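Local structure of nitrite oxidoreductase subunit C (Kuenenia stuttgartiensis, 7B04) at residues C[137-142]-C[309-314]; C[179-184]-C[227-232]. The protein binds a heme b and calcium ions and probably carries electrons as the C subunit of the filament-forming nitrite oxidoreductase complex of an anammox bacterium. One frame throughout, in Å; residues are numbered along the deposited sequence.

Contact 1 of 2, residues C[137-142]-C[309-314]. With HEM (protoporphyrin IX containing Fe), chain B.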
loop_
_atom_site.group_PDB
_atom_site.type_symbol
_atom_site.label_atom_id
_atom_site.label_comp_id
_atom_site.label_asym_id
_atom_site.label_seq_id
_atom_site.Cartn_x
_atom_site.Cartn_y
_atom_site.Cartn_z
ATOM N N MET C 137 40.276 24.192 -28.203
ATOM C CA MET C 137 40.939 22.933 -28.492
ATOM C C MET C 137 42.197 23.206 -29.294
ATOM O O MET C 137 42.254 24.132 -30.107
ATOM C CB MET C 137 40.028 21.935 -29.213
ATOM C CG MET C 137 39.801 22.148 -30.682
ATOM S SD MET C 137 38.790 20.780 -31.277
ATOM C CE MET C 137 39.029 20.921 -33.037
ATOM N N PHE C 138 43.214 22.397 -29.034
ATOM C CA PHE C 138 44.517 22.568 -29.635
ATOM C C PHE C 138 45.019 21.224 -30.133
ATOM O O PHE C 138 44.795 20.196 -29.481
ATOM C CB PHE C 138 45.522 23.117 -28.613
ATOM C CG PHE C 138 45.132 24.433 -28.023
ATOM C CD1 PHE C 138 45.569 25.614 -28.593
ATOM C CD2 PHE C 138 44.325 24.492 -26.899
ATOM C CE1 PHE C 138 45.213 26.831 -28.052
ATOM C CE2 PHE C 138 43.963 25.705 -26.354
ATOM C CZ PHE C 138 44.408 26.877 -26.931
ATOM N N PRO C 139 45.693 21.188 -31.278
ATOM C CA PRO C 139 46.318 19.934 -31.685
ATOM C C PRO C 139 47.484 19.674 -30.756
ATOM O O PRO C 139 48.226 20.590 -30.394
ATOM C CB PRO C 139 46.791 20.217 -33.114
ATOM C CG PRO C 139 46.049 21.464 -33.539
ATOM C CD PRO C 139 45.889 22.247 -32.279
ATOM N N LEU C 140 47.641 18.420 -30.357
ATOM C CA LEU C 140 48.729 18.063 -29.466
ATOM C C LEU C 140 49.938 17.685 -30.311
ATOM O O LEU C 140 49.843 16.828 -31.198
ATOM C CB LEU C 140 48.287 16.954 -28.510
ATOM C CG LEU C 140 49.243 15.986 -27.825
ATOM C CD1 LEU C 140 50.084 16.729 -26.815
ATOM C CD2 LEU C 140 48.403 14.941 -27.117
ATOM N N GLY C 141 51.084 18.282 -29.987
ATOM C CA GLY C 141 52.279 18.231 -30.811
ATOM C C GLY C 141 52.301 19.329 -31.868
ATOM O O GLY C 141 51.381 20.142 -32.002
ATOM N N LYS C 142 53.382 19.342 -32.650
ATOM C CA LYS C 142 53.618 20.376 -33.658
ATOM C C LYS C 142 53.298 19.855 -35.052
ATOM O O LYS C 142 53.882 18.864 -35.502
ATOM C CB LYS C 142 55.059 20.871 -33.608
ATOM C CG LYS C 142 55.444 21.773 -34.775
ATOM C CD LYS C 142 54.679 23.086 -34.750
ATOM C CE LYS C 142 55.113 23.993 -35.892
ATOM N NZ LYS C 142 54.416 25.309 -35.865
ATOM N N ILE C 309 34.096 26.083 -37.730
ATOM C CA ILE C 309 34.292 24.988 -38.676
ATOM C C ILE C 309 35.749 24.802 -39.059
ATOM O O ILE C 309 36.093 23.768 -39.644
ATOM C CB ILE C 309 33.427 25.165 -39.940
ATOM C CG1 ILE C 309 33.748 26.479 -40.651
ATOM C CG2 ILE C 309 31.951 25.095 -39.585
ATOM C CD1 ILE C 309 33.088 26.602 -42.008
ATOM N N GLN C 310 36.610 25.778 -38.777
ATOM C CA GLN C 310 37.979 25.772 -39.266
ATOM C C GLN C 310 38.970 25.875 -38.118
ATOM O O GLN C 310 38.676 26.458 -37.071
ATOM C CB GLN C 310 38.240 26.965 -40.185
ATOM C CG GLN C 310 37.211 27.203 -41.261
ATOM C CD GLN C 310 37.268 28.626 -41.785
ATOM O OE1 GLN C 310 38.088 29.429 -41.338
ATOM N NE2 GLN C 310 36.401 28.943 -42.739
ATOM N N TRP C 311 40.137 25.264 -38.314
ATOM C CA TRP C 311 41.272 25.530 -37.445
ATOM C C TRP C 311 41.676 26.994 -37.582
ATOM O O TRP C 311 41.657 27.556 -38.680
ATOM C CB TRP C 311 42.448 24.620 -37.797
ATOM C CG TRP C 311 42.278 23.214 -37.319
ATOM C CD1 TRP C 311 41.999 22.115 -38.078
ATOM C CD2 TRP C 311 42.373 22.753 -35.965
ATOM N NE1 TRP C 311 41.918 20.998 -37.281
ATOM C CE2 TRP C 311 42.142 21.363 -35.980
ATOM C CE3 TRP C 311 42.632 23.382 -34.743
ATOM C CZ2 TRP C 311 42.162 20.592 -34.821
ATOM C CZ3 TRP C 311 42.651 22.613 -33.592
ATOM C CH2 TRP C 311 42.420 21.233 -33.640
ATOM N N HIS C 312 42.049 27.608 -36.472
ATOM C CA HIS C 312 42.527 28.976 -36.584
ATOM C C HIS C 312 43.998 29.053 -36.198
ATOM O O HIS C 312 44.406 28.443 -35.206
ATOM C CB HIS C 312 41.718 29.920 -35.688
ATOM C CG HIS C 312 40.291 30.084 -36.107
ATOM N ND1 HIS C 312 39.900 30.973 -37.085
ATOM C CD2 HIS C 312 39.161 29.471 -35.683
ATOM C CE1 HIS C 312 38.590 30.901 -37.245
ATOM N NE2 HIS C 312 38.118 29.997 -36.406
ATOM N N PRO C 313 44.814 29.789 -36.949
ATOM C CA PRO C 313 46.240 29.861 -36.619
ATOM C C PRO C 313 46.470 30.623 -35.326
ATOM O O PRO C 313 45.734 31.549 -34.979
ATOM C CB PRO C 313 46.848 30.608 -37.814
ATOM C CG PRO C 313 45.845 30.466 -38.907
ATOM C CD PRO C 313 44.513 30.462 -38.222
ATOM N N LEU C 314 47.514 30.214 -34.612
ATOM C CA LEU C 314 47.882 30.828 -33.344
ATOM C C LEU C 314 49.388 31.016 -33.324
ATOM O O LEU C 314 50.126 30.086 -33.655
ATOM C CB LEU C 314 47.437 29.952 -32.167
ATOM C CG LEU C 314 48.120 30.235 -30.833
ATOM C CD1 LEU C 314 47.454 31.423 -30.202
ATOM C CD2 LEU C 314 48.048 29.036 -29.907
HETATM C CHA HEM B . 31.343 16.972 -27.438
HETATM C CHB HEM B . 30.636 16.490 -32.235
HETATM C CHC HEM B . 33.626 20.265 -32.888
HETATM C CHD HEM B . 34.479 20.645 -28.085
HETATM C C1A HEM B . 30.968 16.457 -28.666
HETATM C C2A HEM B . 30.337 15.175 -28.894
HETATM C C3A HEM B . 30.130 15.039 -30.214
HETATM C C4A HEM B . 30.640 16.222 -30.878
HETATM C CMA HEM B . 29.473 13.840 -30.935
HETATM C CAA HEM B . 29.952 14.188 -27.767
HETATM C CBA HEM B . 30.745 12.893 -27.874
HETATM C CGA HEM B . 32.005 13.015 -27.066
HETATM O O1A HEM B . 33.051 12.469 -27.502
HETATM O O2A HEM B . 31.959 13.674 -25.996
HETATM C C1B HEM B . 31.334 17.514 -32.844
HETATM C C2B HEM B . 31.261 17.910 -34.236
HETATM C C3B HEM B . 32.096 18.954 -34.422
HETATM C C4B HEM B . 32.711 19.259 -33.141
HETATM C CMB HEM B . 30.369 17.184 -35.267
HETATM C CAB HEM B . 32.400 19.773 -35.705
HETATM C CBB HEM B . 31.707 19.688 -36.847
HETATM C C1C HEM B . 34.062 20.724 -31.655
HETATM C C2C HEM B . 34.835 21.933 -31.428
HETATM C C3C HEM B . 35.064 22.045 -30.116
HETATM C C4C HEM B . 34.463 20.905 -29.447
HETATM C CMC HEM B . 35.297 22.928 -32.517
HETATM C CAC HEM B . 35.849 23.187 -29.428
HETATM C CBC HEM B . 36.853 22.933 -28.586
HETATM C C1D HEM B . 33.622 19.740 -27.483
HETATM C C2D HEM B . 33.278 19.669 -26.074
HETATM C C3D HEM B . 32.419 18.665 -25.901
HETATM C C4D HEM B . 32.177 18.047 -27.192
HETATM C CMD HEM B . 33.806 20.584 -24.949
HETATM C CAD HEM B . 31.803 18.244 -24.549
HETATM C CBD HEM B . 30.402 18.822 -24.391
HETATM C CGD HEM B . 29.915 18.588 -22.983
HETATM O O1D HEM B . 28.816 19.088 -22.638
HETATM O O2D HEM B . 30.627 17.914 -22.196
HETATM N NA HEM B . 31.140 17.055 -29.899
HETATM N NB HEM B . 32.223 18.358 -32.215
HETATM N NC HEM B . 33.853 20.115 -30.424
HETATM N ND HEM B . 32.923 18.730 -28.140
HETATM FE FE HEM B . 32.608 18.320 -30.242
#

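Contact 2 of 2, residues C[179-184]-C[227-232]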
loop_
_atom_site.group_PDB
_atom_site.type_symbol
_atom_site.label_atom_id
_atom_site.label_comp_id
_atom_site.label_asym_id
_atom_site.label_seq_id
_atom_site.Cartn_x
_atom_site.Cartn_y
_atom_site.Cartn_z
ATOM N N GLY C 179 29.924 23.260 -0.261
ATOM C CA GLY C 179 30.629 21.993 -0.311
ATOM C C GLY C 179 31.453 21.775 -1.568
ATOM O O GLY C 179 31.941 20.667 -1.811
ATOM N N GLY C 180 31.635 22.828 -2.366
ATOM C CA GLY C 180 32.307 22.709 -3.642
ATOM C C GLY C 180 31.431 22.213 -4.771
ATOM O O GLY C 180 31.919 22.079 -5.901
ATOM N N ILE C 181 30.159 21.935 -4.500
ATOM C CA ILE C 181 29.214 21.505 -5.523
ATOM C C ILE C 181 27.813 21.846 -5.041
ATOM O O ILE C 181 27.479 21.655 -3.867
ATOM C CB ILE C 181 29.373 19.998 -5.837
ATOM C CG1 ILE C 181 28.455 19.593 -6.991
ATOM C CG2 ILE C 181 29.108 19.147 -4.599
ATOM C CD1 ILE C 181 28.768 18.233 -7.570
ATOM N N GLU C 182 27.000 22.381 -5.948
ATOM C CA GLU C 182 25.603 22.646 -5.639
ATOM C C GLU C 182 24.822 21.340 -5.636
ATOM O O GLU C 182 24.972 20.515 -6.543
ATOM C CB GLU C 182 25.000 23.620 -6.650
ATOM C CG GLU C 182 25.425 25.066 -6.463
ATOM C CD GLU C 182 24.781 25.991 -7.474
ATOM O OE1 GLU C 182 24.172 25.484 -8.438
ATOM O OE2 GLU C 182 24.883 27.225 -7.305
ATOM N N GLU C 183 23.991 21.153 -4.618
ATOM C CA GLU C 183 23.176 19.959 -4.463
ATOM C C GLU C 183 21.701 20.311 -4.645
ATOM O O GLU C 183 21.329 21.478 -4.799
ATOM C CB GLU C 183 23.468 19.284 -3.121
ATOM C CG GLU C 183 24.962 19.061 -2.899
ATOM C CD GLU C 183 25.268 17.949 -1.914
ATOM O OE1 GLU C 183 24.316 17.332 -1.393
ATOM O OE2 GLU C 183 26.466 17.689 -1.666
ATOM N N CYS C 184 20.860 19.276 -4.628
ATOM C CA CYS C 184 19.468 19.425 -5.052
ATOM C C CYS C 184 18.673 20.520 -4.341
ATOM O O CYS C 184 17.905 21.214 -5.030
ATOM C CB CYS C 184 18.754 18.074 -4.909
ATOM S SG CYS C 184 19.418 16.798 -5.996
ATOM N N LEU C 227 31.726 15.299 -8.740
ATOM C CA LEU C 227 32.566 15.635 -7.602
ATOM C C LEU C 227 32.807 17.137 -7.506
ATOM O O LEU C 227 32.556 17.885 -8.456
ATOM C CB LEU C 227 33.919 14.917 -7.698
ATOM C CG LEU C 227 33.928 13.389 -7.661
ATOM C CD1 LEU C 227 35.348 12.871 -7.819
ATOM C CD2 LEU C 227 33.313 12.880 -6.368
ATOM N N PRO C 228 33.235 17.620 -6.340
ATOM C CA PRO C 228 33.719 19.005 -6.229
ATOM C C PRO C 228 35.123 19.183 -6.788
ATOM O O PRO C 228 36.104 19.047 -6.050
ATOM C CB PRO C 228 33.677 19.274 -4.717
ATOM C CG PRO C 228 32.737 18.247 -4.169
ATOM C CD PRO C 228 32.954 17.036 -5.018
ATOM N N ARG C 229 35.236 19.480 -8.086
ATOM C CA ARG C 229 36.543 19.510 -8.736
ATOM C C ARG C 229 37.432 20.633 -8.228
ATOM O O ARG C 229 38.648 20.580 -8.441
ATOM C CB ARG C 229 36.411 19.728 -10.251
ATOM C CG ARG C 229 35.739 18.653 -11.074
ATOM C CD ARG C 229 34.254 18.628 -10.839
ATOM N NE ARG C 229 33.639 19.943 -10.683
ATOM C CZ ARG C 229 32.349 20.125 -10.419
ATOM N NH1 ARG C 229 31.856 21.348 -10.293
ATOM N NH2 ARG C 229 31.551 19.074 -10.271
ATOM N N GLY C 230 36.864 21.649 -7.581
ATOM C CA GLY C 230 37.675 22.784 -7.181
ATOM C C GLY C 230 38.220 23.496 -8.393
ATOM O O GLY C 230 39.305 24.086 -8.338
ATOM N N ARG C 231 37.475 23.460 -9.494
ATOM C CA ARG C 231 37.963 23.914 -10.782
ATOM C C ARG C 231 36.772 24.360 -11.620
ATOM O O ARG C 231 35.639 23.928 -11.396
ATOM C CB ARG C 231 38.743 22.757 -11.421
ATOM C CG ARG C 231 39.156 22.873 -12.851
ATOM C CD ARG C 231 40.190 21.795 -13.139
ATOM N NE ARG C 231 41.547 22.301 -12.971
ATOM C CZ ARG C 231 42.338 22.005 -11.945
ATOM N NH1 ARG C 231 41.904 21.218 -10.969
ATOM N NH2 ARG C 231 43.561 22.517 -11.886
ATOM N N ALA C 232 37.036 25.238 -12.592
ATOM C CA ALA C 232 35.985 25.739 -13.468
ATOM C C ALA C 232 36.107 25.281 -14.914
ATOM O O ALA C 232 35.140 25.424 -15.672
ATOM C CB ALA C 232 35.954 27.272 -13.434
HETATM O O HOH W 1 34.260 22.874 -7.196
#

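Contact 1 of 2, residues C[137-142]-C[309-314]
The six-membered ring of Trp311 lodges in the angle between Met137 and Pro139, which approach it from different directions. Pro139 meets it tip to tip: Pro139 CG rides over one face, 3.9 Å from the ring centre and 26° off its normal, while Pro139 CD reaches Trp311 CZ3 at 3.5 Å. Met137 crosses the tryptophan side chain at about a right angle. Its CG takes the crowded position between N and C (chi1 78°), and the extended chain beyond brings CE to Trp311 CH2 at 3.5 Å; SD makes an oblique Met-aromatic contact with the same ring. Met137 also touches the heme periphery, its CB 3.4 Å from the vinyl carbon CBC of the heme. Trp311 NE1 donates a hydrogen bond to Phe151 O, outside the two segments. An alanine in place of Trp311 would probably open a gap beside Pro139, leave the Met137 methyl free to turn, and leave Phe151 O without its indole N-H. Leu314 CD2 sits at the edge of the Phe138 ring, near its plane and 4.0 Å from Phe138 CE1. Strands 133-139 and 306-316 do not pair here: strand 286-294, antiparallel to both, runs between them, its Asn290, Phe289 and Tyr288 meeting Met137, Phe138 and Trp311 respectively, in a fold consistent with the beta-sandwich heme domain of ethylbenzene dehydrogenase relatives.

Contact 2 of 2, residues C[179-184]-C[227-232]
Pro228, the centre of an inverse gamma turn, lays its ring against the chain at Gly179, Gly180 and Ile181, joining two irregular loops near the surface. Pro228 CG lies 3.5 Å from Gly179 O, and Pro228 CB is 3.5 Å from Gly180 O. The proline ring and the isoleucine cross obliquely, CG of Pro228 standing 3.8 Å from Ile181 CG2. On its other branch Ile181 carries CG1 anti to the backbone N, and Ile181 CD1 comes 3.9 Å from Leu227 O. Ile181 and Arg229 are turned at about a right angle to each other. The arginine chain is bent at chi2 (73°) and chi3 (38°), folding its CD and NE back instead of extending them. Its charged end is held by partners outside the two segments: NH1 forms a salt bridge with Asp174, and the group makes a cation-pi contact with Trp171, both on helix 169-175. Asp174 also accepts a hydrogen bond from Glu182 N, so one carboxylate ties both loops to that helix. Subunit B also meets the 179-184 loop: its Arg230 packs on Ile181 and its Lys53 forms a salt bridge with Glu183. At its backbone angles a CB on Gly180 would be jammed against the carbonyl O of Gly179, besides clashing with Pro228 CB. No direct hydrogen bond joins the loops; a water bridges them, donating to Gly180 O at 2.8 Å and accepting from Gly230 N at 2.9 Å.

Overall arrangement
From the N terminus the chain passes strands 49-53 to 108-116 before strand 133-139, whose end supplies the first half of contact 1. It then runs through strand 162-168 and helix 169-175 to the loop at 179-184. Contact 2 closes there over 42 intervening residues, which include the short helices 203-209, 212-215 and 217-220, when 227-232 arrives just before strand 233-238. The chain returns through further strands to 309-314, closing the much longer loop of contact 1, inside which contact 2 is nested. The two contacts lie on opposite sides of the chain's centre, their centres 31 Å apart and nearest atoms about 14 Å apart: one joins strands beside the heme, the other joins loops beside subunit B.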